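Local coordinates for protein PT26-6P (Thermococcus sp., PDB 2WB7) that is of unknown function but is encoded by a family of mobile extrachromosomal elements of euryarchaea and combines immunoglobulin-like domains with a helical domain, at residues 237-242 / 488-493; 383-388 / 494-499; 79-84 / 193-198. All blocks are in the same frame, centred on the assembly; numbering follows the deposited sequence.

Following the chain from its N terminus, interaction 3 closes first: it brings the loop between strands 66-75 and 85-96 against the hairpin begun by strand 193-195, at one far end of the molecule. Interactions 1 and 2 lie on the other side of the chain's centre, about 84 Å away between centres. In interaction 1 the loop ahead of strand 253-261 meets helix 471-499; in interaction 2 the loop after strand 370-379 meets the same helix nearly two turns farther on. Their segments alternate along the sequence, so the two closures cross, and the eight-stranded sheet is tied to the helical domain through the loops before and after it.

Interaction 1: residues 237-242 / 488-493; sequences SLPIKF and GDYYVN
With CG anti to its carbonyl carbon (chi1 -79°), Y490 swings its phenol out from helix 471-499 toward the loop at 237-242, where the hydroxyl meets the backbone of S237 and the ring of P239. The OH donates to the carbonyl oxygen of S237 over 2.6 Å from Y490 OH to S237 O, the donor lying in the carbonyl plane at a C=O...donor angle of 153°. S237 O in turn sits at the edge of the phenol, in its plane. P239 packs obliquely on the phenol end of the same side chain through its CG and CD, with P239 CG 4.1 Å from Y490 CZ. All of this is buried, and Y516 of helix 503-523 meets Y490 edge-to-face while also touching L238 and P239. On the loop side, S237 OG donates to L238 O at 2.9 Å and accepts from the backbone N of H276. A tyrosine hydroxyl bonded to a loop carbonyl here joins the helical domain to the loop leading into strand 253-261 of the eight-stranded sheet.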
ATOM      1  N   SER A 237      16.836  -4.847   6.562  1.00 33.20           N
ATOM      2  CA  SER A 237      17.143  -5.439   7.843  1.00 32.48           C
ATOM      3  C   SER A 237      18.352  -4.757   8.419  1.00 32.60           C
ATOM      4  O   SER A 237      19.247  -4.355   7.680  1.00 32.94           O
ATOM      5  CB  SER A 237      17.464  -6.914   7.651  1.00 32.23           C
ATOM      6  OG  SER A 237      17.918  -7.511   8.842  1.00 30.96           O
ATOM      7  N   LEU A 238      18.388  -4.606   9.734  1.00 32.24           N
ATOM      8  CA  LEU A 238      19.618  -4.182  10.367  1.00 31.96           C
ATOM      9  C   LEU A 238      20.711  -5.208  10.031  1.00 32.26           C
ATOM     10  O   LEU A 238      20.420  -6.363   9.737  1.00 32.25           O
ATOM     11  CB  LEU A 238      19.412  -4.080  11.878  1.00 31.78           C
ATOM     12  CG  LEU A 238      18.713  -2.812  12.371  1.00 31.27           C
ATOM     13  CD1 LEU A 238      18.327  -2.969  13.829  1.00 29.37           C
ATOM     14  CD2 LEU A 238      19.578  -1.553  12.143  1.00 29.06           C
ATOM     15  N   PRO A 239      21.974  -4.791  10.071  1.00 32.21           N
ATOM     16  CA  PRO A 239      23.066  -5.730   9.878  1.00 32.56           C
ATOM     17  C   PRO A 239      23.007  -6.918  10.842  1.00 32.96           C
ATOM     18  O   PRO A 239      22.500  -6.795  11.943  1.00 32.98           O
ATOM     19  CB  PRO A 239      24.303  -4.868  10.158  1.00 32.75           C
ATOM     20  CG  PRO A 239      23.886  -3.490   9.714  1.00 32.66           C
ATOM     21  CD  PRO A 239      22.440  -3.396  10.140  1.00 32.39           C
ATOM     22  N   ILE A 240      23.546  -8.062  10.433  1.00 33.69           N
ATOM     23  CA  ILE A 240      23.418  -9.288  11.225  1.00 34.02           C
ATOM     24  C   ILE A 240      23.985  -9.202  12.639  1.00 34.84           C
ATOM     25  O   ILE A 240      23.630 -10.012  13.499  1.00 34.71           O
ATOM     26  CB  ILE A 240      24.033 -10.526  10.510  1.00 33.53           C
ATOM     27  CG1 ILE A 240      25.541 -10.345  10.344  1.00 33.11           C
ATOM     28  CG2 ILE A 240      23.335 -10.766   9.191  1.00 32.83           C
ATOM     29  CD1 ILE A 240      26.239 -11.500   9.676  1.00 32.67           C
ATOM     30  N   LYS A 241      24.877  -8.252  12.901  1.00 35.96           N
ATOM     31  CA  LYS A 241      25.423  -8.164  14.255  1.00 36.98           C
ATOM     32  C   LYS A 241      24.318  -7.981  15.293  1.00 38.16           C
ATOM     33  O   LYS A 241      24.499  -8.323  16.453  1.00 38.18           O
ATOM     34  CB  LYS A 241      26.482  -7.067  14.400  1.00 36.37           C
ATOM     35  CG  LYS A 241      25.942  -5.666  14.393  1.00 36.01           C
ATOM     36  CD  LYS A 241      26.574  -4.845  15.489  1.00 34.39           C
ATOM     37  CE  LYS A 241      25.509  -4.081  16.245  1.00 34.35           C
ATOM     38  NZ  LYS A 241      25.935  -3.802  17.636  1.00 33.25           N
ATOM     39  N   PHE A 242      23.164  -7.477  14.866  1.00 39.98           N
ATOM     40  CA  PHE A 242      22.110  -7.117  15.807  1.00 41.97           C
ATOM     41  C   PHE A 242      21.345  -8.324  16.304  1.00 43.67           C
ATOM     42  O   PHE A 242      20.399  -8.186  17.054  1.00 44.07           O
ATOM     43  CB  PHE A 242      21.162  -6.078  15.208  1.00 41.52           C
ATOM     44  CG  PHE A 242      21.744  -4.699  15.152  1.00 40.77           C
ATOM     45  CD1 PHE A 242      22.335  -4.228  13.991  1.00 39.11           C
ATOM     46  CD2 PHE A 242      21.711  -3.872  16.263  1.00 40.79           C
ATOM     47  CE1 PHE A 242      22.874  -2.957  13.930  1.00 38.42           C
ATOM     48  CE2 PHE A 242      22.262  -2.587  16.214  1.00 40.28           C
ATOM     49  CZ  PHE A 242      22.841  -2.131  15.042  1.00 38.84           C
ATOM     50  N   GLY A 488      29.195  -3.156   2.603  1.00 27.89           N
ATOM     51  CA  GLY A 488      29.710  -4.232   1.783  1.00 27.86           C
ATOM     52  C   GLY A 488      28.932  -5.507   1.988  1.00 28.48           C
ATOM     53  O   GLY A 488      28.635  -6.225   1.023  1.00 28.19           O
ATOM     54  N   ASP A 489      28.593  -5.803   3.241  1.00 29.05           N
ATOM     55  CA  ASP A 489      27.770  -6.986   3.535  1.00 29.78           C
ATOM     56  C   ASP A 489      26.423  -6.930   2.814  1.00 29.79           C
ATOM     57  O   ASP A 489      25.943  -7.939   2.290  1.00 29.85           O
ATOM     58  CB  ASP A 489      27.592  -7.184   5.039  1.00 29.68           C
ATOM     59  CG  ASP A 489      28.869  -7.683   5.709  1.00 31.96           C
ATOM     60  OD1 ASP A 489      29.752  -8.231   4.996  1.00 32.72           O
ATOM     61  OD2 ASP A 489      28.997  -7.533   6.946  1.00 33.78           O
ATOM     62  N   TYR A 490      25.832  -5.740   2.765  1.00 29.95           N
ATOM     63  CA  TYR A 490      24.563  -5.563   2.072  1.00 29.87           C
ATOM     64  C   TYR A 490      24.762  -5.850   0.593  1.00 29.97           C
ATOM     65  O   TYR A 490      24.025  -6.646   0.013  1.00 29.76           O
ATOM     66  CB  TYR A 490      24.018  -4.140   2.249  1.00 29.69           C
ATOM     67  CG  TYR A 490      23.343  -3.864   3.578  1.00 28.93           C
ATOM     68  CD1 TYR A 490      22.345  -4.699   4.061  1.00 28.80           C
ATOM     69  CD2 TYR A 490      23.698  -2.754   4.346  1.00 29.55           C
ATOM     70  CE1 TYR A 490      21.710  -4.448   5.290  1.00 27.28           C
ATOM     71  CE2 TYR A 490      23.066  -2.482   5.563  1.00 29.59           C
ATOM     72  CZ  TYR A 490      22.075  -3.338   6.026  1.00 28.52           C
ATOM     73  OH  TYR A 490      21.466  -3.068   7.224  1.00 27.23           O
ATOM     74  N   TYR A 491      25.759  -5.191  -0.004  1.00 30.24           N
ATOM     75  CA  TYR A 491      26.046  -5.323  -1.440  1.00 30.17           C
ATOM     76  C   TYR A 491      26.188  -6.772  -1.855  1.00 30.20           C
ATOM     77  O   TYR A 491      25.723  -7.185  -2.920  1.00 30.58           O
ATOM     78  CB  TYR A 491      27.300  -4.544  -1.833  1.00 30.04           C
ATOM     79  CG  TYR A 491      27.004  -3.112  -2.215  1.00 29.80           C
ATOM     80  CD1 TYR A 491      27.717  -2.075  -1.665  1.00 28.97           C
ATOM     81  CD2 TYR A 491      25.984  -2.807  -3.115  1.00 30.61           C
ATOM     82  CE1 TYR A 491      27.454  -0.779  -1.999  1.00 29.99           C
ATOM     83  CE2 TYR A 491      25.704  -1.511  -3.458  1.00 30.28           C
ATOM     84  CZ  TYR A 491      26.450  -0.497  -2.895  1.00 31.20           C
ATOM     85  OH  TYR A 491      26.185   0.811  -3.208  1.00 32.63           O
ATOM     86  N   VAL A 492      26.802  -7.551  -0.981  1.00 30.07           N
ATOM     87  CA  VAL A 492      27.033  -8.950  -1.253  1.00 29.99           C
ATOM     88  C   VAL A 492      25.722  -9.723  -1.212  1.00 30.58           C
ATOM     89  O   VAL A 492      25.454 -10.573  -2.087  1.00 30.94           O
ATOM     90  CB  VAL A 492      28.007  -9.547  -0.243  1.00 30.22           C
ATOM     91  CG1 VAL A 492      27.760 -11.042  -0.115  1.00 29.61           C
ATOM     92  CG2 VAL A 492      29.471  -9.217  -0.645  1.00 30.09           C
ATOM     93  N   ASN A 493      24.900  -9.441  -0.198  1.00 30.35           N
ATOM     94  CA  ASN A 493      23.535  -9.938  -0.199  1.00 29.99           C
ATOM     95  C   ASN A 493      22.819  -9.552  -1.495  1.00 29.92           C
ATOM     96  O   ASN A 493      22.171 -10.389  -2.127  1.00 29.37           O
ATOM     97  CB  ASN A 493      22.767  -9.419   1.011  1.00 29.77           C
ATOM     98  CG  ASN A 493      23.037 -10.231   2.267  1.00 30.41           C
ATOM     99  OD1 ASN A 493      22.381 -11.244   2.523  1.00 31.46           O
ATOM    100  ND2 ASN A 493      23.998  -9.790   3.058  1.00 29.62           N
TER

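Interaction 2: residues 383-388 / 494-499; sequences VLSNTY and AARKAL
R496 and K497, consecutive residues of helix 471-499, both reach toward the loop at 383-388, which links strand 370-379 of the eight-stranded antiparallel sheet to helix 393-404 of the helical domain. The two cations treat the loop differently: the arginine lays its flat group against a side chain, whereas the lysine bonds to the backbone. S385 comes over one face of the R496 guanidinium, with its CB 3.5 Å from R496 NH2 and its OG 3.7 Å from R496 NE. This is packing of the serine on the flat group. The R496 chain leaves the helix extended; the bend at chi3 (59°) then brings the guanidinium to S385, and chi4, near a right angle, helps turn its face to the serine. The polar end is held elsewhere: NH1 donates to the carbonyl oxygen of L351, in strand 350-364 of the sheet, and NH2 makes a weak bond to N493 OD1. N493, one turn earlier on the helix, also takes the backbone N-H of S385 on that same oxygen, so a single amide oxygen is shared by the R496 guanidinium and the S385 backbone.

K497 runs out almost straight beyond CG and carries its ammonium to the backbone at V383. There its bond to V383 comes from above the carbonyl plane, 49° out of it, and misses the lone pairs. D509 of helix 503-523 forms a salt bridge with the same ammonium, which therefore joins the loop to two helices; the nearby carboxylate would be expected to favour the charged form of this buried lysine. K497 NZ lies 2.8 Å from V383 O, and the adjoining K497 CE is 3.4 Å from that oxygen.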
ATOM      1  N   VAL A 383      15.821 -10.521   3.997  1.00 31.39           N
ATOM      2  CA  VAL A 383      16.414 -11.548   4.826  1.00 30.81           C
ATOM      3  C   VAL A 383      17.867 -11.708   4.445  1.00 30.78           C
ATOM      4  O   VAL A 383      18.173 -12.014   3.309  1.00 31.10           O
ATOM      5  CB  VAL A 383      15.695 -12.860   4.688  1.00 30.53           C
ATOM      6  CG1 VAL A 383      16.387 -13.890   5.539  1.00 29.59           C
ATOM      7  CG2 VAL A 383      14.215 -12.695   5.089  1.00 29.60           C
ATOM      8  N   LEU A 384      18.761 -11.461   5.388  1.00 31.06           N
ATOM      9  CA  LEU A 384      20.200 -11.512   5.118  1.00 31.50           C
ATOM     10  C   LEU A 384      20.771 -12.895   5.394  1.00 32.46           C
ATOM     11  O   LEU A 384      20.196 -13.678   6.162  1.00 32.59           O
ATOM     12  CB  LEU A 384      20.945 -10.489   5.976  1.00 30.89           C
ATOM     13  CG  LEU A 384      20.496  -9.042   5.820  1.00 29.19           C
ATOM     14  CD1 LEU A 384      21.043  -8.231   6.932  1.00 28.31           C
ATOM     15  CD2 LEU A 384      20.953  -8.488   4.501  1.00 28.08           C
ATOM     16  N   SER A 385      21.911 -13.193   4.776  1.00 33.68           N
ATOM     17  CA  SER A 385      22.644 -14.432   5.072  1.00 34.75           C
ATOM     18  C   SER A 385      23.854 -14.108   5.947  1.00 35.33           C
ATOM     19  O   SER A 385      24.309 -12.963   5.981  1.00 35.52           O
ATOM     20  CB  SER A 385      23.098 -15.104   3.779  1.00 34.56           C
ATOM     21  OG  SER A 385      24.113 -14.337   3.153  1.00 35.82           O
ATOM     22  N   ASN A 386      24.380 -15.101   6.655  1.00 36.09           N
ATOM     23  CA  ASN A 386      25.538 -14.853   7.503  1.00 36.79           C
ATOM     24  C   ASN A 386      26.785 -14.498   6.695  1.00 36.95           C
ATOM     25  O   ASN A 386      27.294 -15.313   5.946  1.00 37.25           O
ATOM     26  CB  ASN A 386      25.827 -16.038   8.430  1.00 36.87           C
ATOM     27  CG  ASN A 386      26.968 -15.740   9.410  1.00 37.87           C
ATOM     28  OD1 ASN A 386      27.598 -14.675   9.340  1.00 38.31           O
ATOM     29  ND2 ASN A 386      27.232 -16.671  10.321  1.00 37.89           N
ATOM     30  N   THR A 387      27.277 -13.280   6.854  1.00 37.26           N
ATOM     31  CA  THR A 387      28.469 -12.858   6.136  1.00 37.86           C
ATOM     32  C   THR A 387      29.755 -12.861   6.984  1.00 38.21           C
ATOM     33  O   THR A 387      30.828 -12.517   6.484  1.00 38.86           O
ATOM     34  CB  THR A 387      28.264 -11.480   5.491  1.00 37.76           C
ATOM     35  OG1 THR A 387      27.606 -10.608   6.424  1.00 38.38           O
ATOM     36  CG2 THR A 387      27.390 -11.618   4.274  1.00 37.52           C
ATOM     37  N   TYR A 388      29.653 -13.271   8.246  1.00 38.13           N
ATOM     38  CA  TYR A 388      30.823 -13.356   9.126  1.00 38.07           C
ATOM     39  C   TYR A 388      31.394 -11.985   9.399  1.00 38.12           C
ATOM     40  O   TYR A 388      32.347 -11.564   8.756  1.00 38.41           O
ATOM     41  CB  TYR A 388      31.887 -14.294   8.540  1.00 38.25           C
ATOM     42  CG  TYR A 388      31.260 -15.568   8.021  1.00 39.55           C
ATOM     43  CD1 TYR A 388      31.190 -15.828   6.653  1.00 40.60           C
ATOM     44  CD2 TYR A 388      30.669 -16.472   8.891  1.00 39.60           C
ATOM     45  CE1 TYR A 388      30.572 -16.955   6.175  1.00 41.00           C
ATOM     46  CE2 TYR A 388      30.046 -17.604   8.418  1.00 41.64           C
ATOM     47  CZ  TYR A 388      30.002 -17.839   7.060  1.00 42.10           C
ATOM     48  OH  TYR A 388      29.391 -18.969   6.579  1.00 44.54           O
ATOM     49  N   ALA A 494      22.962  -8.293  -1.899  1.00 30.08           N
ATOM     50  CA  ALA A 494      22.271  -7.802  -3.087  1.00 30.82           C
ATOM     51  C   ALA A 494      22.694  -8.565  -4.366  1.00 31.42           C
ATOM     52  O   ALA A 494      21.845  -9.091  -5.121  1.00 31.25           O
ATOM     53  CB  ALA A 494      22.479  -6.307  -3.248  1.00 30.26           C
ATOM     54  N   ALA A 495      24.003  -8.640  -4.599  1.00 31.43           N
ATOM     55  CA  ALA A 495      24.505  -9.363  -5.754  1.00 31.41           C
ATOM     56  C   ALA A 495      23.990 -10.796  -5.774  1.00 31.32           C
ATOM     57  O   ALA A 495      23.529 -11.280  -6.794  1.00 30.91           O
ATOM     58  CB  ALA A 495      26.019  -9.333  -5.769  1.00 31.57           C
ATOM     59  N   ARG A 496      24.055 -11.459  -4.628  1.00 32.06           N
ATOM     60  CA  ARG A 496      23.636 -12.852  -4.512  1.00 33.21           C
ATOM     61  C   ARG A 496      22.161 -13.039  -4.851  1.00 33.56           C
ATOM     62  O   ARG A 496      21.782 -13.997  -5.528  1.00 33.99           O
ATOM     63  CB  ARG A 496      23.926 -13.377  -3.106  1.00 33.53           C
ATOM     64  CG  ARG A 496      23.524 -14.841  -2.875  1.00 35.09           C
ATOM     65  CD  ARG A 496      23.782 -15.319  -1.426  1.00 38.55           C
ATOM     66  NE  ARG A 496      23.053 -14.533  -0.425  1.00 41.93           N
ATOM     67  CZ  ARG A 496      21.870 -14.872   0.089  1.00 42.89           C
ATOM     68  NH1 ARG A 496      21.278 -15.999  -0.296  1.00 41.76           N
ATOM     69  NH2 ARG A 496      21.282 -14.078   0.986  1.00 42.76           N
ATOM     70  N   LYS A 497      21.332 -12.109  -4.392  1.00 33.86           N
ATOM     71  CA  LYS A 497      19.919 -12.127  -4.713  1.00 33.71           C
ATOM     72  C   LYS A 497      19.678 -11.809  -6.180  1.00 34.17           C
ATOM     73  O   LYS A 497      18.910 -12.499  -6.845  1.00 33.95           O
ATOM     74  CB  LYS A 497      19.172 -11.150  -3.816  1.00 33.83           C
ATOM     75  CG  LYS A 497      18.881 -11.739  -2.453  1.00 33.34           C
ATOM     76  CD  LYS A 497      18.754 -10.708  -1.375  1.00 31.66           C
ATOM     77  CE  LYS A 497      18.524 -11.410  -0.046  1.00 32.39           C
ATOM     78  NZ  LYS A 497      18.202 -10.444   1.036  1.00 32.92           N
ATOM     79  N   ALA A 498      20.334 -10.770  -6.691  1.00 34.66           N
ATOM     80  CA  ALA A 498      20.200 -10.419  -8.102  1.00 35.27           C
ATOM     81  C   ALA A 498      20.501 -11.631  -8.984  1.00 35.96           C
ATOM     82  O   ALA A 498      19.690 -12.020  -9.815  1.00 36.62           O
ATOM     83  CB  ALA A 498      21.095  -9.265  -8.455  1.00 34.95           C
ATOM     84  N   LEU A 499      21.654 -12.253  -8.778  1.00 36.62           N
ATOM     85  CA  LEU A 499      22.038 -13.446  -9.531  1.00 37.23           C
ATOM     86  C   LEU A 499      21.082 -14.636  -9.469  1.00 37.88           C
ATOM     87  O   LEU A 499      21.124 -15.481 -10.350  1.00 38.18           O
ATOM     88  CB  LEU A 499      23.407 -13.934  -9.076  1.00 37.27           C
ATOM     89  CG  LEU A 499      24.603 -13.097  -9.500  1.00 37.35           C
ATOM     90  CD1 LEU A 499      25.842 -13.634  -8.791  1.00 36.71           C
ATOM     91  CD2 LEU A 499      24.752 -13.119 -11.033  1.00 36.70           C
TER

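Interaction 3: residues 79-84 / 193-198; sequences PVPFNK and HWYEDA
P81 and F82, the central residues of a type I beta turn from V80 to N83, carry this contact, pressing on H193 and Y195 at the start of a beta hairpin whose type I' turn runs from Y195 to A198. The loop turns back through the bond from N83 N to V80 O, which leaves both central side chains directed at the hairpin. P81 comes first, placing its CG near the phenol end of Y195, 3.6 Å from Y195 CZ. F82 follows and covers the most surface, its ring meeting two aromatic partners in different ways. Toward H193 the planes are nearly parallel, 18° apart, but slid so far that they scarcely overlap; the two rings are modelled too close together, so the detail of their packing is doubtful. Toward Y195 the pair is T-shaped: the phenylalanine offers its edge to the tyrosine face, with centroids 5.4 Å apart and planes at 88°. CG of Y195 is anti to the backbone N (chi1 171°), which helps stand its ring across the end of F82. There F82 CZ points to the ring's root, 3.8 Å from Y195 CG. W176 and W200 also meet the F82 ring, extending the aromatic cluster over neighbouring strands of the six-stranded sheet. N83 and K84 then lead into strand 85-96, the backbone O of N83 accepting from Q173 NE2 of strand 163-178.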
ATOM      1  N   PRO A  79     -43.144  26.336 -15.918  1.00 64.90           N
ATOM      2  CA  PRO A  79     -44.172  27.364 -16.095  1.00 65.12           C
ATOM      3  C   PRO A  79     -45.434  26.989 -15.311  1.00 65.35           C
ATOM      4  O   PRO A  79     -46.046  27.844 -14.678  1.00 65.51           O
ATOM      5  CB  PRO A  79     -44.463  27.318 -17.595  1.00 65.12           C
ATOM      6  CG  PRO A  79     -43.221  26.758 -18.210  1.00 65.20           C
ATOM      7  CD  PRO A  79     -42.656  25.800 -17.200  1.00 64.97           C
ATOM      8  N   VAL A  80     -45.818  25.714 -15.346  1.00 65.29           N
ATOM      9  CA  VAL A  80     -46.995  25.267 -14.601  1.00 65.08           C
ATOM     10  C   VAL A  80     -46.646  24.464 -13.335  1.00 64.95           C
ATOM     11  O   VAL A  80     -46.129  23.341 -13.409  1.00 65.14           O
ATOM     12  CB  VAL A  80     -47.972  24.455 -15.492  1.00 65.14           C
ATOM     13  CG1 VAL A  80     -49.327  24.327 -14.806  1.00 65.31           C
ATOM     14  CG2 VAL A  80     -48.121  25.108 -16.857  1.00 64.86           C
ATOM     15  N   PRO A  81     -46.958  25.042 -12.167  1.00 64.61           N
ATOM     16  CA  PRO A  81     -46.731  24.544 -10.813  1.00 64.31           C
ATOM     17  C   PRO A  81     -47.071  23.067 -10.601  1.00 64.02           C
ATOM     18  O   PRO A  81     -46.544  22.454  -9.673  1.00 64.23           O
ATOM     19  CB  PRO A  81     -47.678  25.397  -9.965  1.00 64.15           C
ATOM     20  CG  PRO A  81     -47.799  26.687 -10.701  1.00 64.45           C
ATOM     21  CD  PRO A  81     -47.553  26.391 -12.172  1.00 64.74           C
ATOM     22  N   PHE A  82     -47.946  22.506 -11.434  1.00 63.42           N
ATOM     23  CA  PHE A  82     -48.460  21.157 -11.211  1.00 62.86           C
ATOM     24  C   PHE A  82     -47.829  20.192 -12.186  1.00 62.37           C
ATOM     25  O   PHE A  82     -48.063  18.982 -12.119  1.00 62.14           O
ATOM     26  CB  PHE A  82     -49.981  21.132 -11.397  1.00 63.24           C
ATOM     27  CG  PHE A  82     -50.666  22.366 -10.888  1.00 63.76           C
ATOM     28  CD1 PHE A  82     -50.543  23.573 -11.566  1.00 63.94           C
ATOM     29  CD2 PHE A  82     -51.422  22.325  -9.725  1.00 64.27           C
ATOM     30  CE1 PHE A  82     -51.161  24.714 -11.090  1.00 63.89           C
ATOM     31  CE2 PHE A  82     -52.042  23.461  -9.245  1.00 64.15           C
ATOM     32  CZ  PHE A  82     -51.910  24.659  -9.927  1.00 63.77           C
ATOM     33  N   ASN A  83     -47.043  20.740 -13.107  1.00 61.83           N
ATOM     34  CA  ASN A  83     -46.380  19.932 -14.119  1.00 61.47           C
ATOM     35  C   ASN A  83     -45.248  19.090 -13.544  1.00 61.23           C
ATOM     36  O   ASN A  83     -44.121  19.110 -14.034  1.00 61.22           O
ATOM     37  CB  ASN A  83     -45.888  20.817 -15.260  1.00 61.35           C
ATOM     38  CG  ASN A  83     -46.997  21.184 -16.209  1.00 60.80           C
ATOM     39  OD1 ASN A  83     -46.794  21.936 -17.151  1.00 60.11           O
ATOM     40  ND2 ASN A  83     -48.190  20.653 -15.959  1.00 60.57           N
ATOM     41  N   LYS A  84     -45.582  18.337 -12.505  1.00 61.04           N
ATOM     42  CA  LYS A  84     -44.601  17.577 -11.749  1.00 60.86           C
ATOM     43  C   LYS A  84     -43.886  16.494 -12.556  1.00 60.53           C
ATOM     44  O   LYS A  84     -44.490  15.789 -13.371  1.00 60.53           O
ATOM     45  CB  LYS A  84     -45.257  16.969 -10.512  1.00 60.96           C
ATOM     46  CG  LYS A  84     -45.626  18.010  -9.475  1.00 61.71           C
ATOM     47  CD  LYS A  84     -46.465  17.395  -8.371  1.00 63.72           C
ATOM     48  CE  LYS A  84     -46.734  18.392  -7.254  1.00 65.30           C
ATOM     49  NZ  LYS A  84     -47.502  17.769  -6.129  1.00 65.28           N
ATOM     50  N   HIS A 193     -57.248  22.003  -9.798  1.00 79.07           N
ATOM     51  CA  HIS A 193     -56.661  23.000  -8.892  1.00 79.52           C
ATOM     52  C   HIS A 193     -57.041  24.447  -9.248  1.00 79.69           C
ATOM     53  O   HIS A 193     -56.608  24.961 -10.281  1.00 79.71           O
ATOM     54  CB  HIS A 193     -55.129  22.908  -8.908  1.00 79.63           C
ATOM     55  CG  HIS A 193     -54.586  21.591  -8.447  1.00 80.10           C
ATOM     56  ND1 HIS A 193     -54.821  21.091  -7.183  1.00 80.38           N
ATOM     57  CD2 HIS A 193     -53.805  20.678  -9.075  1.00 80.20           C
ATOM     58  CE1 HIS A 193     -54.220  19.920  -7.057  1.00 79.99           C
ATOM     59  NE2 HIS A 193     -53.599  19.646  -8.192  1.00 80.24           N
ATOM     60  N   TRP A 194     -57.822  25.116  -8.398  1.00 79.93           N
ATOM     61  CA  TRP A 194     -58.070  26.543  -8.607  1.00 80.15           C
ATOM     62  C   TRP A 194     -56.785  27.284  -8.310  1.00 79.93           C
ATOM     63  O   TRP A 194     -56.166  27.052  -7.279  1.00 79.99           O
ATOM     64  CB  TRP A 194     -59.196  27.096  -7.722  1.00 80.43           C
ATOM     65  CG  TRP A 194     -59.571  28.506  -8.138  1.00 81.66           C
ATOM     66  CD1 TRP A 194     -59.069  29.682  -7.637  1.00 82.21           C
ATOM     67  CD2 TRP A 194     -60.483  28.875  -9.182  1.00 82.78           C
ATOM     68  NE1 TRP A 194     -59.625  30.758  -8.302  1.00 82.64           N
ATOM     69  CE2 TRP A 194     -60.499  30.289  -9.249  1.00 82.81           C
ATOM     70  CE3 TRP A 194     -61.297  28.146 -10.061  1.00 83.12           C
ATOM     71  CZ2 TRP A 194     -61.296  30.984 -10.156  1.00 82.88           C
ATOM     72  CZ3 TRP A 194     -62.083  28.840 -10.965  1.00 83.39           C
ATOM     73  CH2 TRP A 194     -62.077  30.245 -11.005  1.00 83.35           C
ATOM     74  N   TYR A 195     -56.386  28.179  -9.206  1.00 79.79           N
ATOM     75  CA  TYR A 195     -55.088  28.822  -9.091  1.00 79.75           C
ATOM     76  C   TYR A 195     -54.968  29.951 -10.103  1.00 79.54           C
ATOM     77  O   TYR A 195     -55.094  29.732 -11.307  1.00 79.30           O
ATOM     78  CB  TYR A 195     -53.985  27.778  -9.295  1.00 79.94           C
ATOM     79  CG  TYR A 195     -52.583  28.329  -9.422  1.00 80.47           C
ATOM     80  CD1 TYR A 195     -51.775  28.506  -8.301  1.00 81.02           C
ATOM     81  CD2 TYR A 195     -52.057  28.653 -10.670  1.00 80.95           C
ATOM     82  CE1 TYR A 195     -50.484  29.003  -8.418  1.00 80.85           C
ATOM     83  CE2 TYR A 195     -50.770  29.154 -10.798  1.00 81.02           C
ATOM     84  CZ  TYR A 195     -49.989  29.321  -9.670  1.00 81.02           C
ATOM     85  OH  TYR A 195     -48.712  29.811  -9.797  1.00 81.01           O
ATOM     86  N   GLU A 196     -54.733  31.163  -9.606  1.00 79.37           N
ATOM     87  CA  GLU A 196     -54.731  32.342 -10.456  1.00 79.28           C
ATOM     88  C   GLU A 196     -56.070  32.472 -11.204  1.00 79.07           C
ATOM     89  O   GLU A 196     -56.106  32.684 -12.425  1.00 79.01           O
ATOM     90  CB  GLU A 196     -53.553  32.309 -11.434  1.00 79.35           C
ATOM     91  CG  GLU A 196     -52.190  32.480 -10.774  1.00 80.03           C
ATOM     92  CD  GLU A 196     -51.101  32.887 -11.767  1.00 81.03           C
ATOM     93  OE1 GLU A 196     -51.441  33.298 -12.901  1.00 80.94           O
ATOM     94  OE2 GLU A 196     -49.903  32.798 -11.413  1.00 81.06           O
ATOM     95  N   ASP A 197     -57.162  32.322 -10.451  1.00 78.50           N
ATOM     96  CA  ASP A 197     -58.515  32.570 -10.951  1.00 77.97           C
ATOM     97  C   ASP A 197     -58.929  31.684 -12.115  1.00 77.21           C
ATOM     98  O   ASP A 197     -59.912  31.974 -12.796  1.00 77.33           O
ATOM     99  CB  ASP A 197     -58.671  34.032 -11.366  1.00 78.31           C
ATOM    100  CG  ASP A 197     -58.379  34.983 -10.233  1.00 79.35           C
ATOM    101  OD1 ASP A 197     -58.736  34.655  -9.076  1.00 79.75           O
ATOM    102  OD2 ASP A 197     -57.790  36.053 -10.504  1.00 80.62           O
ATOM    103  N   ALA A 198     -58.184  30.614 -12.353  1.00 76.06           N
ATOM    104  CA  ALA A 198     -58.596  29.625 -13.332  1.00 74.86           C
ATOM    105  C   ALA A 198     -58.539  28.242 -12.708  1.00 74.13           C
ATOM    106  O   ALA A 198     -57.824  28.009 -11.733  1.00 74.05           O
ATOM    107  CB  ALA A 198     -57.729  29.694 -14.563  1.00 74.78           C
TER